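Local coordinates for protein Fc fragment of IgE receptor II (PDB 6PWS) that recognises glycans such as mannose through a calcium-dependent C-type lectin domain and probably serves as a receptor for IgE, at residues Arg43-His48 with Gly125-Arg130. Sequence-based numbering, arbitrary orientation.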
ATOM      1  N   ARG A  43      -2.305   8.958   2.745  1.00  5.71           N
ATOM      2  CA  ARG A  43      -1.715   7.894   3.542  1.00  5.46           C
ATOM      3  C   ARG A  43      -1.370   6.744   2.605  1.00  4.79           C
ATOM      4  O   ARG A  43      -1.957   6.603   1.531  1.00  5.18           O
ATOM      5  CB  ARG A  43      -2.677   7.363   4.620  1.00  5.37           C
ATOM      6  CG  ARG A  43      -3.150   8.380   5.659  1.00  5.95           C
ATOM      7  CD  ARG A  43      -3.695   7.657   6.876  1.00  5.87           C
ATOM      8  NE  ARG A  43      -4.286   8.539   7.876  1.00  6.01           N
ATOM      9  CZ  ARG A  43      -5.564   8.903   7.907  1.00  6.23           C
ATOM     10  NH1 ARG A  43      -6.420   8.472   6.985  1.00  6.88           N
ATOM     11  NH2 ARG A  43      -5.983   9.704   8.875  1.00  6.05           N
ATOM     12  N   LEU A  44      -0.445   5.882   3.019  1.00  4.75           N
ATOM     13  CA  LEU A  44      -0.204   4.657   2.261  1.00  4.24           C
ATOM     14  C   LEU A  44      -1.531   3.935   2.037  1.00  4.49           C
ATOM     15  O   LEU A  44      -2.397   3.882   2.922  1.00  4.94           O
ATOM     16  CB  LEU A  44       0.788   3.763   3.007  1.00  4.53           C
ATOM     17  CG  LEU A  44       2.264   4.176   2.902  1.00  4.78           C
ATOM     18  CD1 LEU A  44       3.081   3.434   3.963  1.00  5.52           C
ATOM     19  CD2 LEU A  44       2.805   3.883   1.507  1.00  5.40           C
ATOM     20  N   VAL A  45      -1.661   3.350   0.837  1.00  4.27           N
ATOM     21  CA  VAL A  45      -2.948   2.886   0.326  1.00  4.25           C
ATOM     22  C   VAL A  45      -3.539   1.752   1.154  1.00  3.88           C
ATOM     23  O   VAL A  45      -2.844   0.824   1.597  1.00  4.32           O
ATOM     24  CB  VAL A  45      -2.803   2.478  -1.160  1.00  4.40           C
ATOM     25  CG1 VAL A  45      -1.865   1.277  -1.339  1.00  4.32           C
ATOM     26  CG2 VAL A  45      -4.144   2.190  -1.819  1.00  4.84           C
ATOM     27  N   SER A  46      -4.867   1.799   1.294  1.00  4.04           N
ATOM     28  CA  SER A  46      -5.647   0.735   1.909  1.00  4.17           C
ATOM     29  C   SER A  46      -6.578   0.121   0.863  1.00  4.23           C
ATOM     30  O   SER A  46      -7.171   0.846   0.061  1.00  5.81           O
ATOM     31  CB  SER A  46      -6.483   1.284   3.070  1.00  4.61           C
ATOM     32  OG  SER A  46      -5.689   1.924   4.059  1.00  5.07           O
ATOM     33  N   ILE A  47      -6.722  -1.207   0.882  1.00  4.14           N
ATOM     34  CA  ILE A  47      -7.313  -1.947  -0.240  1.00  4.32           C
ATOM     35  C   ILE A  47      -8.470  -2.802   0.271  1.00  4.28           C
ATOM     36  O   ILE A  47      -8.280  -3.634   1.170  1.00  5.15           O
ATOM     37  CB  ILE A  47      -6.265  -2.825  -0.954  1.00  4.25           C
ATOM     38  CG1 ILE A  47      -5.024  -2.010  -1.332  1.00  4.52           C
ATOM     39  CG2 ILE A  47      -6.879  -3.493  -2.180  1.00  4.61           C
ATOM     40  CD1 ILE A  47      -3.861  -2.859  -1.827  1.00  4.89           C
ATOM     41  N   HIS A  48      -9.661  -2.635  -0.324  1.00  4.62           N
ATOM     42  CA  HIS A  48     -10.874  -3.210   0.245  1.00  5.14           C
ATOM     43  C   HIS A  48     -11.791  -3.911  -0.745  1.00  5.58           C
ATOM     44  O   HIS A  48     -12.923  -4.260  -0.375  1.00  6.83           O
ATOM     45  CB  HIS A  48     -11.644  -2.147   1.038  1.00  5.78           C
ATOM     46  CG  HIS A  48     -10.906  -1.710   2.257  1.00  5.97           C
ATOM     47  ND1 HIS A  48     -10.744  -2.536   3.348  1.00  5.85           N
ATOM     48  CD2 HIS A  48     -10.220  -0.578   2.541  1.00  7.17           C
ATOM     49  CE1 HIS A  48     -10.019  -1.920   4.263  1.00  6.82           C
ATOM     50  NE2 HIS A  48      -9.690  -0.729   3.801  1.00  7.75           N
ATOM     51  N   GLY A 125       8.972   1.894  -5.199  1.00  5.40           N
ATOM     52  CA  GLY A 125       7.623   2.375  -5.357  1.00  5.19           C
ATOM     53  C   GLY A 125       6.877   2.360  -4.038  1.00  4.66           C
ATOM     54  O   GLY A 125       7.216   1.636  -3.101  1.00  4.50           O
ATOM     55  N   TRP A 126       5.822   3.161  -4.003  1.00  4.59           N
ATOM     56  CA  TRP A 126       4.965   3.264  -2.825  1.00  4.92           C
ATOM     57  C   TRP A 126       3.682   3.916  -3.320  1.00  5.37           C
ATOM     58  O   TRP A 126       3.735   4.729  -4.251  1.00  7.62           O
ATOM     59  CB  TRP A 126       5.658   4.035  -1.666  1.00  5.83           C
ATOM     60  CG  TRP A 126       6.582   5.156  -2.129  1.00  6.32           C
ATOM     61  CD1 TRP A 126       7.888   5.030  -2.548  1.00  6.18           C
ATOM     62  CD2 TRP A 126       6.255   6.547  -2.260  1.00  6.49           C
ATOM     63  NE1 TRP A 126       8.371   6.247  -2.951  1.00  6.97           N
ATOM     64  CE2 TRP A 126       7.396   7.194  -2.769  1.00  6.73           C
ATOM     65  CE3 TRP A 126       5.110   7.310  -1.983  1.00  7.06           C
ATOM     66  CZ2 TRP A 126       7.423   8.556  -3.020  1.00  7.86           C
ATOM     67  CZ3 TRP A 126       5.143   8.663  -2.232  1.00  7.88           C
ATOM     68  CH2 TRP A 126       6.291   9.274  -2.740  1.00  8.25           C
ATOM     69  N   VAL A 127       2.538   3.516  -2.774  1.00  4.51           N
ATOM     70  CA  VAL A 127       1.253   3.996  -3.269  1.00  4.46           C
ATOM     71  C   VAL A 127       0.499   4.640  -2.117  1.00  4.58           C
ATOM     72  O   VAL A 127       0.371   4.035  -1.050  1.00  4.72           O
ATOM     73  CB  VAL A 127       0.417   2.860  -3.895  1.00  5.25           C
ATOM     74  CG1 VAL A 127      -0.880   3.408  -4.455  1.00  5.99           C
ATOM     75  CG2 VAL A 127       1.220   2.121  -4.971  1.00  6.15           C
ATOM     76  N   CYS A 128      -0.006   5.856  -2.344  1.00  4.70           N
ATOM     77  CA  CYS A 128      -0.823   6.570  -1.380  1.00  5.17           C
ATOM     78  C   CYS A 128      -2.264   6.642  -1.867  1.00  5.00           C
ATOM     79  O   CYS A 128      -2.535   6.578  -3.075  1.00  5.60           O
ATOM     80  CB  CYS A 128      -0.358   8.023  -1.185  1.00  5.55           C
ATOM     81  SG  CYS A 128       1.425   8.308  -1.120  1.00  6.04           S
ATOM     82  N   ASP A 129      -3.185   6.867  -0.929  1.00  5.29           N
ATOM     83  CA  ASP A 129      -4.557   7.185  -1.292  1.00  5.41           C
ATOM     84  C   ASP A 129      -5.098   8.339  -0.456  1.00  5.89           C
ATOM     85  O   ASP A 129      -4.509   8.776   0.544  1.00  6.27           O
ATOM     86  CB  ASP A 129      -5.494   5.953  -1.308  1.00  5.55           C
ATOM     87  CG  ASP A 129      -5.784   5.352   0.068  1.00  5.81           C
ATOM     88  OD1 ASP A 129      -5.686   6.065   1.078  1.00  7.10           O
ATOM     89  OD2 ASP A 129      -6.131   4.141   0.100  1.00  6.22           O
ATOM     90  N   ARG A 130      -6.226   8.846  -0.950  1.00  6.99           N
ATOM     91  CA  ARG A 130      -7.040   9.891  -0.363  1.00  8.06           C
ATOM     92  C   ARG A 130      -8.460   9.663  -0.857  1.00  8.78           C
ATOM     93  O   ARG A 130      -8.684   9.017  -1.886  1.00  9.43           O
ATOM     94  CB  ARG A 130      -6.660  11.277  -0.892  1.00  9.90           C
ATOM     95  CG  ARG A 130      -5.502  11.940  -0.210  1.00 11.20           C
ATOM     96  CD  ARG A 130      -5.097  13.228  -0.932  1.00 12.20           C
ATOM     97  NE  ARG A 130      -6.184  14.195  -1.106  1.00 13.07           N
ATOM     98  CZ  ARG A 130      -6.503  15.163  -0.244  1.00 13.81           C
ATOM     99  NH1 ARG A 130      -5.835  15.309   0.894  1.00 14.05           N
ATOM    100  NH2 ARG A 130      -7.502  15.996  -0.523  1.00 14.35           N
TER
HETATM  101  O   HOH W   1      -5.062   4.550   3.297  1.00  5.63           O
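R43 and D129 pair through their backbones: R43 N donates to D129 O at 3.1 Å, and D129 N returns a 2.8 Å bond to R43 O. One residue on, L44 and C128 form the non-hydrogen-bonded antiparallel pair, where C128 CA also sends a CA-H...O contact to R43 O. V45 N then bonds V127 O at 2.9 Å, its donor tilted 29° from the carbonyl plane, as 43-48 turns off across strand 123-131.

The D129 carboxylate reaches the next peptide: CG stands between its own backbone N and carbonyl carbon (chi1 69°), and OD2 takes S46 N at 2.9 Å, almost straight at the hydrogen but from above the carboxylate plane. OD2 also forms a salt bridge with K19, so this buried oxygen is gripped twice and probably stays charged. OD1 accepts from a water that also donates to L44 O and accepts from S46 OG; that hydroxyl also bonds the backbone N of D82.

In this C-type lectin fold, 123-131 is a central strand lying between 19-25 and 65-67; the short 43-44 also pairs with it, and the C37-C128 disulfide ties it to helix 30-39.

V45 and V127 lie side by side and point the same way, CG1 of V45 resting 3.8 Å from V127 CB, with L56 of helix 50-59 packing on both. The V45 and D129 side chains cross at about a right angle, laying the V45 CG2 methyl 3.4 Å from carboxylate oxygen D129 OD2. L44 CD2 lies 3.5 Å from V127 O, W126 CB farther off, and L44 also packs on W30 and C37.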